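Local coordinates for protein possible prolidase (Bifidobacterium longum NCC2705, PDB 2P9B) that is a putative prolidase of the amidohydrolase family, probably hydrolysing carbon-nitrogen bonds, though its substrate is not established, at residues His334-Thr344 against Glu359-Phe369; Leu285-Pro293 against Val381-Asp389. All coordinates share one frame; numbering follows the deposited sequence.

Overall arrangement
Both contacts lie within the amidohydrolase region, a family of the TIM-barrel clan, and their centres are about 14 Å apart. Along the chain strand 290-292 comes first, then helix 313-335 and the segment leading to Thr344, then the consecutive helices 356-367 and 371-385, so contact 1 falls between the two halves of contact 2. The two are joined through the backbone: Met339 and Gly341 of contact 1 pair with Leu291 of contact 2, probably by hydrogen bonds. Helix 356-367 packs on segment 340-344; the C-terminal end of helix 371-385 meets strand 290-292 on the face opposite helix 313-335, near strands 68-78 and 263-264, consistent with its closing one end of the barrel.

Contact 1 of 2, residues His334-Thr344 against Glu359-Phe369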
loop_
_atom_site.group_PDB
_atom_site.type_symbol
_atom_site.label_atom_id
_atom_site.label_comp_id
_atom_site.label_asym_id
_atom_site.label_seq_id
_atom_site.Cartn_x
_atom_site.Cartn_y
_atom_site.Cartn_z
ATOM N N HIS A 334 -1.504 15.522 7.416
ATOM C CA HIS A 334 -1.089 15.001 8.716
ATOM C C HIS A 334 -1.490 15.998 9.801
ATOM O O HIS A 334 -2.014 15.619 10.847
ATOM C CB HIS A 334 0.428 14.785 8.742
ATOM C CG HIS A 334 0.934 14.196 10.023
ATOM N ND1 HIS A 334 0.544 12.954 10.477
ATOM C CD2 HIS A 334 1.804 14.675 10.944
ATOM C CE1 HIS A 334 1.153 12.693 11.619
ATOM N NE2 HIS A 334 1.923 13.721 11.926
ATOM N N GLU A 335 -1.243 17.274 9.531
ATOM C CA GLU A 335 -1.571 18.350 10.461
ATOM C C GLU A 335 -3.076 18.388 10.747
ATOM O O GLU A 335 -3.502 18.659 11.876
ATOM C CB GLU A 335 -1.106 19.681 9.866
ATOM C CG GLU A 335 -1.346 20.909 10.725
ATOM C CD GLU A 335 -0.661 22.143 10.159
ATOM O OE1 GLU A 335 -0.899 22.475 8.977
ATOM O OE2 GLU A 335 0.122 22.780 10.896
ATOM N N ALA A 336 -3.875 18.097 9.726
ATOM C CA ALA A 336 -5.331 18.107 9.859
ATOM C C ALA A 336 -5.902 16.791 10.389
ATOM O O ALA A 336 -7.114 16.660 10.563
ATOM C CB ALA A 336 -5.969 18.451 8.519
ATOM N N GLY A 337 -5.031 15.814 10.630
ATOM C CA GLY A 337 -5.474 14.534 11.151
ATOM C C GLY A 337 -6.278 13.668 10.195
ATOM O O GLY A 337 -7.149 12.913 10.623
ATOM N N LEU A 338 -5.989 13.762 8.902
ATOM C CA LEU A 338 -6.704 12.963 7.915
ATOM C C LEU A 338 -6.175 11.530 7.887
ATOM O O LEU A 338 -5.155 11.215 8.500
ATOM C CB LEU A 338 -6.553 13.573 6.520
ATOM C CG LEU A 338 -7.064 15.000 6.294
ATOM C CD1 LEU A 338 -6.756 15.407 4.866
ATOM C CD2 LEU A 338 -8.565 15.076 6.566
HETATM N N MSE A 339 -6.897 10.664 7.183
HETATM C CA MSE A 339 -6.498 9.272 7.033
HETATM C C MSE A 339 -5.404 9.246 5.969
HETATM O O MSE A 339 -5.654 9.578 4.813
HETATM C CB MSE A 339 -7.697 8.431 6.591
HETATM C CG MSE A 339 -8.727 8.167 7.706
HETATM SE SE MSE A 339 -8.150 7.128 9.159
HETATM C CE MSE A 339 -8.311 5.421 8.341
ATOM N N ILE A 340 -4.196 8.864 6.372
ATOM C CA ILE A 340 -3.059 8.828 5.456
ATOM C C ILE A 340 -2.424 7.451 5.471
ATOM O O ILE A 340 -2.032 6.959 6.525
ATOM C CB ILE A 340 -1.988 9.854 5.867
ATOM C CG1 ILE A 340 -2.626 11.244 5.955
ATOM C CG2 ILE A 340 -0.827 9.818 4.875
ATOM C CD1 ILE A 340 -1.712 12.315 6.504
ATOM N N GLY A 341 -2.301 6.849 4.294
ATOM C CA GLY A 341 -1.725 5.522 4.219
ATOM C C GLY A 341 -0.337 5.459 3.624
ATOM O O GLY A 341 0.275 6.476 3.307
ATOM N N VAL A 342 0.157 4.236 3.481
ATOM C CA VAL A 342 1.480 3.983 2.930
ATOM C C VAL A 342 1.356 3.181 1.636
ATOM O O VAL A 342 0.812 2.075 1.619
ATOM C CB VAL A 342 2.348 3.197 3.943
ATOM C CG1 VAL A 342 3.584 2.637 3.265
ATOM C CG2 VAL A 342 2.753 4.114 5.091
ATOM N N GLY A 343 1.857 3.766 0.555
ATOM C CA GLY A 343 1.836 3.126 -0.750
ATOM C C GLY A 343 3.080 3.662 -1.425
ATOM O O GLY A 343 3.546 4.736 -1.050
ATOM N N THR A 344 3.629 2.951 -2.407
ATOM C CA THR A 344 4.854 3.441 -3.032
ATOM C C THR A 344 4.903 3.472 -4.553
ATOM O O THR A 344 5.823 4.054 -5.118
ATOM C CB THR A 344 6.064 2.620 -2.573
ATOM O OG1 THR A 344 5.914 1.267 -3.017
ATOM C CG2 THR A 344 6.180 2.652 -1.059
ATOM N N GLU A 359 9.078 4.216 2.479
ATOM C CA GLU A 359 7.964 5.169 2.540
ATOM C C GLU A 359 7.738 5.682 3.956
ATOM O O GLU A 359 7.364 6.842 4.150
ATOM C CB GLU A 359 6.671 4.527 2.005
ATOM C CG GLU A 359 5.478 5.497 1.856
ATOM C CD GLU A 359 5.690 6.601 0.812
ATOM O OE1 GLU A 359 6.634 6.513 -0.000
ATOM O OE2 GLU A 359 4.893 7.563 0.804
ATOM N N LEU A 360 7.959 4.824 4.946
ATOM C CA LEU A 360 7.768 5.251 6.331
ATOM C C LEU A 360 8.833 6.272 6.709
ATOM O O LEU A 360 8.547 7.250 7.399
ATOM C CB LEU A 360 7.823 4.057 7.288
ATOM C CG LEU A 360 6.605 3.129 7.288
ATOM C CD1 LEU A 360 6.591 2.273 6.030
ATOM C CD2 LEU A 360 6.641 2.252 8.523
ATOM N N GLU A 361 10.061 6.050 6.251
ATOM C CA GLU A 361 11.133 6.990 6.557
ATOM C C GLU A 361 10.858 8.333 5.903
ATOM O O GLU A 361 11.167 9.383 6.471
ATOM C CB GLU A 361 12.489 6.448 6.091
ATOM C CG GLU A 361 13.090 5.449 7.069
ATOM C CD GLU A 361 14.612 5.478 7.095
ATOM O OE1 GLU A 361 15.191 4.906 8.044
ATOM O OE2 GLU A 361 15.228 6.061 6.175
ATOM N N LEU A 362 10.265 8.294 4.712
ATOM C CA LEU A 362 9.943 9.512 3.983
ATOM C C LEU A 362 8.796 10.287 4.634
ATOM O O LEU A 362 8.800 11.512 4.620
ATOM C CB LEU A 362 9.605 9.192 2.522
ATOM C CG LEU A 362 10.753 8.606 1.690
ATOM C CD1 LEU A 362 10.259 8.280 0.290
ATOM C CD2 LEU A 362 11.913 9.594 1.625
ATOM N N LEU A 363 7.814 9.584 5.196
ATOM C CA LEU A 363 6.704 10.268 5.856
ATOM C C LEU A 363 7.226 10.992 7.098
ATOM O O LEU A 363 6.728 12.052 7.478
ATOM C CB LEU A 363 5.605 9.276 6.243
ATOM C CG LEU A 363 4.785 8.721 5.069
ATOM C CD1 LEU A 363 3.854 7.628 5.569
ATOM C CD2 LEU A 363 3.984 9.837 4.410
ATOM N N VAL A 364 8.237 10.416 7.731
ATOM C CA VAL A 364 8.817 11.050 8.906
ATOM C C VAL A 364 9.655 12.258 8.490
ATOM O O VAL A 364 9.555 13.327 9.085
ATOM C CB VAL A 364 9.721 10.067 9.692
ATOM C CG1 VAL A 364 10.435 10.805 10.822
ATOM C CG2 VAL A 364 8.886 8.932 10.260
ATOM N N ALA A 365 10.471 12.088 7.457
ATOM C CA ALA A 365 11.344 13.168 7.005
ATOM C C ALA A 365 10.654 14.316 6.269
ATOM O O ALA A 365 11.104 15.462 6.348
ATOM C CB ALA A 365 12.460 12.597 6.139
ATOM N N TYR A 366 9.564 14.019 5.567
ATOM C CA TYR A 366 8.859 15.036 4.788
ATOM C C TYR A 366 7.459 15.442 5.237
ATOM O O TYR A 366 7.043 16.574 4.990
ATOM C CB TYR A 366 8.774 14.590 3.321
ATOM C CG TYR A 366 10.099 14.572 2.597
ATOM C CD1 TYR A 366 10.569 15.706 1.930
ATOM C CD2 TYR A 366 10.900 13.429 2.598
ATOM C CE1 TYR A 366 11.803 15.700 1.282
ATOM C CE2 TYR A 366 12.138 13.415 1.956
ATOM C CZ TYR A 366 12.583 14.556 1.300
ATOM O OH TYR A 366 13.810 14.549 0.671
ATOM N N ALA A 367 6.726 14.542 5.889
ATOM C CA ALA A 367 5.355 14.860 6.289
ATOM C C ALA A 367 5.104 15.074 7.773
ATOM O O ALA A 367 3.955 15.090 8.214
ATOM C CB ALA A 367 4.411 13.788 5.763
ATOM N N GLY A 368 6.174 15.231 8.544
ATOM C CA GLY A 368 6.020 15.466 9.968
ATOM C C GLY A 368 5.543 14.288 10.799
ATOM O O GLY A 368 5.060 14.483 11.911
ATOM N N PHE A 369 5.665 13.072 10.269
ATOM C CA PHE A 369 5.255 11.885 11.007
ATOM C C PHE A 369 6.329 11.479 11.990
ATOM O O PHE A 369 7.512 11.724 11.769
ATOM C CB PHE A 369 5.070 10.673 10.088
ATOM C CG PHE A 369 3.744 10.599 9.413
ATOM C CD1 PHE A 369 2.915 9.498 9.621
ATOM C CD2 PHE A 369 3.352 11.575 8.511
ATOM C CE1 PHE A 369 1.711 9.375 8.938
ATOM C CE2 PHE A 369 2.149 11.464 7.820
ATOM C CZ PHE A 369 1.329 10.362 8.033
HETATM O O HOH W 1 2.302 6.696 1.007
#
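The imidazole of His334 lies over one face of the Phe369 ring in an offset stack, the centroids 4.1 Å apart and the planes inclined by 22°. Its ND1 comes closest, 3.4 Å from Phe369 CE2, above the rim of the benzene ring rather than its middle. With CG anti to the backbone N (chi1 -178°), the imidazole swings off the end of its helix toward Gly368, whose O is 3.2 Å from His334 NE2. On the opposite face of the phenyl ring sits Leu363 CB, so the ring is sandwiched, while Ile340 CG2 meets its far end at CZ.

Further along, Val342 splits its branches: CG2 rests 3.7 Å from Leu363 CD1, and CG1 lies alongside Glu359 CG. The Glu359 chain bends at chi2 (65°), bringing its carboxylate beside Gly343 O. A water 2.7 Å from Glu359 OE2 takes the N-H of Gly343 and lies close to Gly341 O, linking the carboxylate to the backbone. Ser296 binds OE1 and Leu295 N binds OE2, so this buried carboxylate is held at both oxygens and its rotation is probably fixed.

The contact seats helix 356-367 against the segment that leaves helix 313-335 through the Schellman turn at Gly337. That segment runs beside strand 290-292 through backbone bonds to Leu291, and Val342 pairs with Ala76 of strand 68-78.

Contact 2 of 2, residues Leu285-Pro293 against Val381-Asp389; sequences LRGYSALIP and VNASILGVD
Ile385 O is gripped by two nitrogens of one guanidinium: Arg286 NH1 at 2.9 Å and Arg286 NH2 at 3.0 Å, in an end-on fork with the oxygen close to the guanidinium plane. NH1 stands above the carbonyl plane, 62° out of it, whereas NH2 is tilted by only 17°; both hydrogen bonds are noticeably bent. Bends at chi2 and chi3 carry the arginine to the last turn of helix 371-385, where its charge would probably interact favourably with the carbonyl-rich C-terminal end. A methionine in its place lacks both donors, and would probably leave Ile385 O at the helix end without a charged partner and the 285-288 loop less firmly tied there.

Tyr288 OH lies over the centre of the guanidinium and bonds at 2.7 Å to a water at the edge of its own ring; that water donates weakly to Ser384 O.

Deeper in, the contact is apolar. Ala290 CB packs 3.7 Å from Ile385 CD1, and Ile292 CD1 approaches the same methyl tip to tip at 4.2 Å.

Strand 290-292 lies between strand 263-264 and the segment at Met339-Gly341; its axis and that of the 381-385 part of helix 371-385 come within 10.2 Å, at 119°. Ile385 also touches Thr263 of strand 263-264, while Ala383 and Leu386 face Ile74 of strand 68-78, placing the helix end among these strands.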
loop_
_atom_site.group_PDB
_atom_site.type_symbol
_atom_site.label_atom_id
_atom_site.label_comp_id
_atom_site.label_asym_id
_atom_site.label_seq_id
_atom_site.Cartn_x
_atom_site.Cartn_y
_atom_site.Cartn_z
ATOM N N LEU A 285 -17.347 5.310 -0.355
ATOM C CA LEU A 285 -17.906 4.080 0.196
ATOM C C LEU A 285 -18.154 4.125 1.707
ATOM O O LEU A 285 -19.204 3.687 2.184
ATOM C CB LEU A 285 -16.994 2.899 -0.143
ATOM C CG LEU A 285 -17.502 1.514 0.252
ATOM C CD1 LEU A 285 -18.848 1.244 -0.426
ATOM C CD2 LEU A 285 -16.470 0.467 -0.157
ATOM N N ARG A 286 -17.202 4.664 2.462
ATOM C CA ARG A 286 -17.348 4.723 3.910
ATOM C C ARG A 286 -17.500 6.128 4.487
ATOM O O ARG A 286 -17.306 6.345 5.680
ATOM C CB ARG A 286 -16.181 3.984 4.553
ATOM C CG ARG A 286 -16.174 2.519 4.137
ATOM C CD ARG A 286 -14.788 1.945 4.024
ATOM N NE ARG A 286 -13.925 2.723 3.138
ATOM C CZ ARG A 286 -12.692 2.354 2.810
ATOM N NH1 ARG A 286 -12.203 1.220 3.290
ATOM N NH2 ARG A 286 -11.940 3.123 2.034
ATOM N N GLY A 287 -17.862 7.077 3.630
ATOM C CA GLY A 287 -18.073 8.442 4.081
ATOM C C GLY A 287 -16.840 9.307 4.254
ATOM O O GLY A 287 -16.942 10.427 4.749
ATOM N N TYR A 288 -15.678 8.801 3.860
ATOM C CA TYR A 288 -14.451 9.580 3.986
ATOM C C TYR A 288 -13.464 9.140 2.915
ATOM O O TYR A 288 -13.590 8.056 2.361
ATOM C CB TYR A 288 -13.827 9.370 5.372
ATOM C CG TYR A 288 -13.098 8.056 5.526
ATOM C CD1 TYR A 288 -11.733 7.958 5.254
ATOM C CD2 TYR A 288 -13.773 6.903 5.922
ATOM C CE1 TYR A 288 -11.061 6.744 5.373
ATOM C CE2 TYR A 288 -13.112 5.687 6.043
ATOM C CZ TYR A 288 -11.758 5.614 5.766
ATOM O OH TYR A 288 -11.100 4.407 5.873
ATOM N N SER A 289 -12.487 9.993 2.624
ATOM C CA SER A 289 -11.469 9.667 1.638
ATOM C C SER A 289 -10.129 9.686 2.350
ATOM O O SER A 289 -9.972 10.360 3.364
ATOM C CB SER A 289 -11.486 10.679 0.492
ATOM O OG SER A 289 -12.675 10.553 -0.263
ATOM N N ALA A 290 -9.172 8.923 1.837
ATOM C CA ALA A 290 -7.855 8.868 2.445
ATOM C C ALA A 290 -6.805 9.308 1.436
ATOM O O ALA A 290 -7.052 9.303 0.233
ATOM C CB ALA A 290 -7.554 7.449 2.928
ATOM N N LEU A 291 -5.641 9.696 1.939
ATOM C CA LEU A 291 -4.542 10.130 1.084
ATOM C C LEU A 291 -3.395 9.121 1.132
ATOM O O LEU A 291 -3.016 8.666 2.208
ATOM C CB LEU A 291 -4.032 11.493 1.554
ATOM C CG LEU A 291 -2.780 12.038 0.859
ATOM C CD1 LEU A 291 -3.082 12.350 -0.597
ATOM C CD2 LEU A 291 -2.308 13.284 1.573
ATOM N N ILE A 292 -2.856 8.766 -0.036
ATOM C CA ILE A 292 -1.716 7.844 -0.130
ATOM C C ILE A 292 -0.650 8.656 -0.877
ATOM O O ILE A 292 -0.546 8.580 -2.097
ATOM C CB ILE A 292 -2.049 6.572 -0.962
ATOM C CG1 ILE A 292 -3.362 5.940 -0.479
ATOM C CG2 ILE A 292 -0.926 5.531 -0.800
ATOM C CD1 ILE A 292 -3.309 5.407 0.927
ATOM N N PRO A 293 0.156 9.448 -0.148
ATOM C CA PRO A 293 1.200 10.287 -0.753
ATOM C C PRO A 293 2.145 9.638 -1.758
ATOM O O PRO A 293 2.542 10.280 -2.730
ATOM C CB PRO A 293 1.954 10.835 0.460
ATOM C CG PRO A 293 0.906 10.866 1.528
ATOM C CD PRO A 293 0.211 9.538 1.322
ATOM N N VAL A 381 -3.843 1.843 9.893
ATOM C CA VAL A 381 -4.520 2.786 9.011
ATOM C C VAL A 381 -4.685 2.215 7.603
ATOM O O VAL A 381 -5.777 2.276 7.044
ATOM C CB VAL A 381 -3.788 4.154 8.934
ATOM C CG1 VAL A 381 -4.593 5.115 8.069
ATOM C CG2 VAL A 381 -3.601 4.735 10.336
ATOM N N ASN A 382 -3.615 1.658 7.038
ATOM C CA ASN A 382 -3.683 1.051 5.703
ATOM C C ASN A 382 -4.779 -0.025 5.683
ATOM O O ASN A 382 -5.529 -0.137 4.716
ATOM C CB ASN A 382 -2.336 0.400 5.328
ATOM C CG ASN A 382 -1.495 1.247 4.360
ATOM O OD1 ASN A 382 -0.369 0.862 4.001
ATOM N ND2 ASN A 382 -2.029 2.380 3.930
ATOM N N ALA A 383 -4.864 -0.818 6.751
ATOM C CA ALA A 383 -5.868 -1.876 6.829
ATOM C C ALA A 383 -7.271 -1.287 6.747
ATOM O O ALA A 383 -8.119 -1.794 6.015
ATOM C CB ALA A 383 -5.702 -2.677 8.124
ATOM N N SER A 384 -7.516 -0.213 7.494
ATOM C CA SER A 384 -8.829 0.426 7.471
ATOM C C SER A 384 -9.096 1.013 6.091
ATOM O O SER A 384 -10.180 0.861 5.534
ATOM C CB SER A 384 -8.913 1.541 8.521
ATOM O OG SER A 384 -8.832 1.013 9.832
ATOM N N ILE A 385 -8.095 1.680 5.534
ATOM C CA ILE A 385 -8.244 2.290 4.225
ATOM C C ILE A 385 -8.603 1.255 3.163
ATOM O O ILE A 385 -9.480 1.495 2.337
ATOM C CB ILE A 385 -6.953 3.029 3.811
ATOM C CG1 ILE A 385 -6.728 4.222 4.747
ATOM C CG2 ILE A 385 -7.050 3.489 2.364
ATOM C CD1 ILE A 385 -5.416 4.937 4.527
ATOM N N LEU A 386 -7.949 0.098 3.204
ATOM C CA LEU A 386 -8.209 -0.957 2.223
ATOM C C LEU A 386 -9.428 -1.810 2.552
ATOM O O LEU A 386 -9.772 -2.732 1.799
ATOM C CB LEU A 386 -6.982 -1.857 2.076
ATOM C CG LEU A 386 -5.708 -1.167 1.584
ATOM C CD1 LEU A 386 -4.624 -2.208 1.362
ATOM C CD2 LEU A 386 -5.987 -0.424 0.292
ATOM N N GLY A 387 -10.076 -1.505 3.673
ATOM C CA GLY A 387 -11.264 -2.241 4.073
ATOM C C GLY A 387 -11.035 -3.654 4.583
ATOM O O GLY A 387 -11.933 -4.501 4.512
ATOM N N VAL A 388 -9.847 -3.921 5.113
ATOM C CA VAL A 388 -9.542 -5.253 5.621
ATOM C C VAL A 388 -9.162 -5.245 7.105
ATOM O O VAL A 388 -8.602 -6.215 7.610
ATOM C CB VAL A 388 -8.391 -5.897 4.813
ATOM C CG1 VAL A 388 -8.842 -6.138 3.373
ATOM C CG2 VAL A 388 -7.166 -4.986 4.832
ATOM N N ASP A 389 -9.494 -4.163 7.800
ATOM C CA ASP A 389 -9.159 -4.034 9.212
ATOM C C ASP A 389 -9.806 -5.081 10.109
ATOM O O ASP A 389 -9.332 -5.334 11.211
ATOM C CB ASP A 389 -9.519 -2.635 9.717
ATOM C CG ASP A 389 -10.952 -2.260 9.423
ATOM O OD1 ASP A 389 -11.314 -2.166 8.229
ATOM O OD2 ASP A 389 -11.717 -2.059 10.389
HETATM O O HOH W 2 -12.562 2.502 7.208
#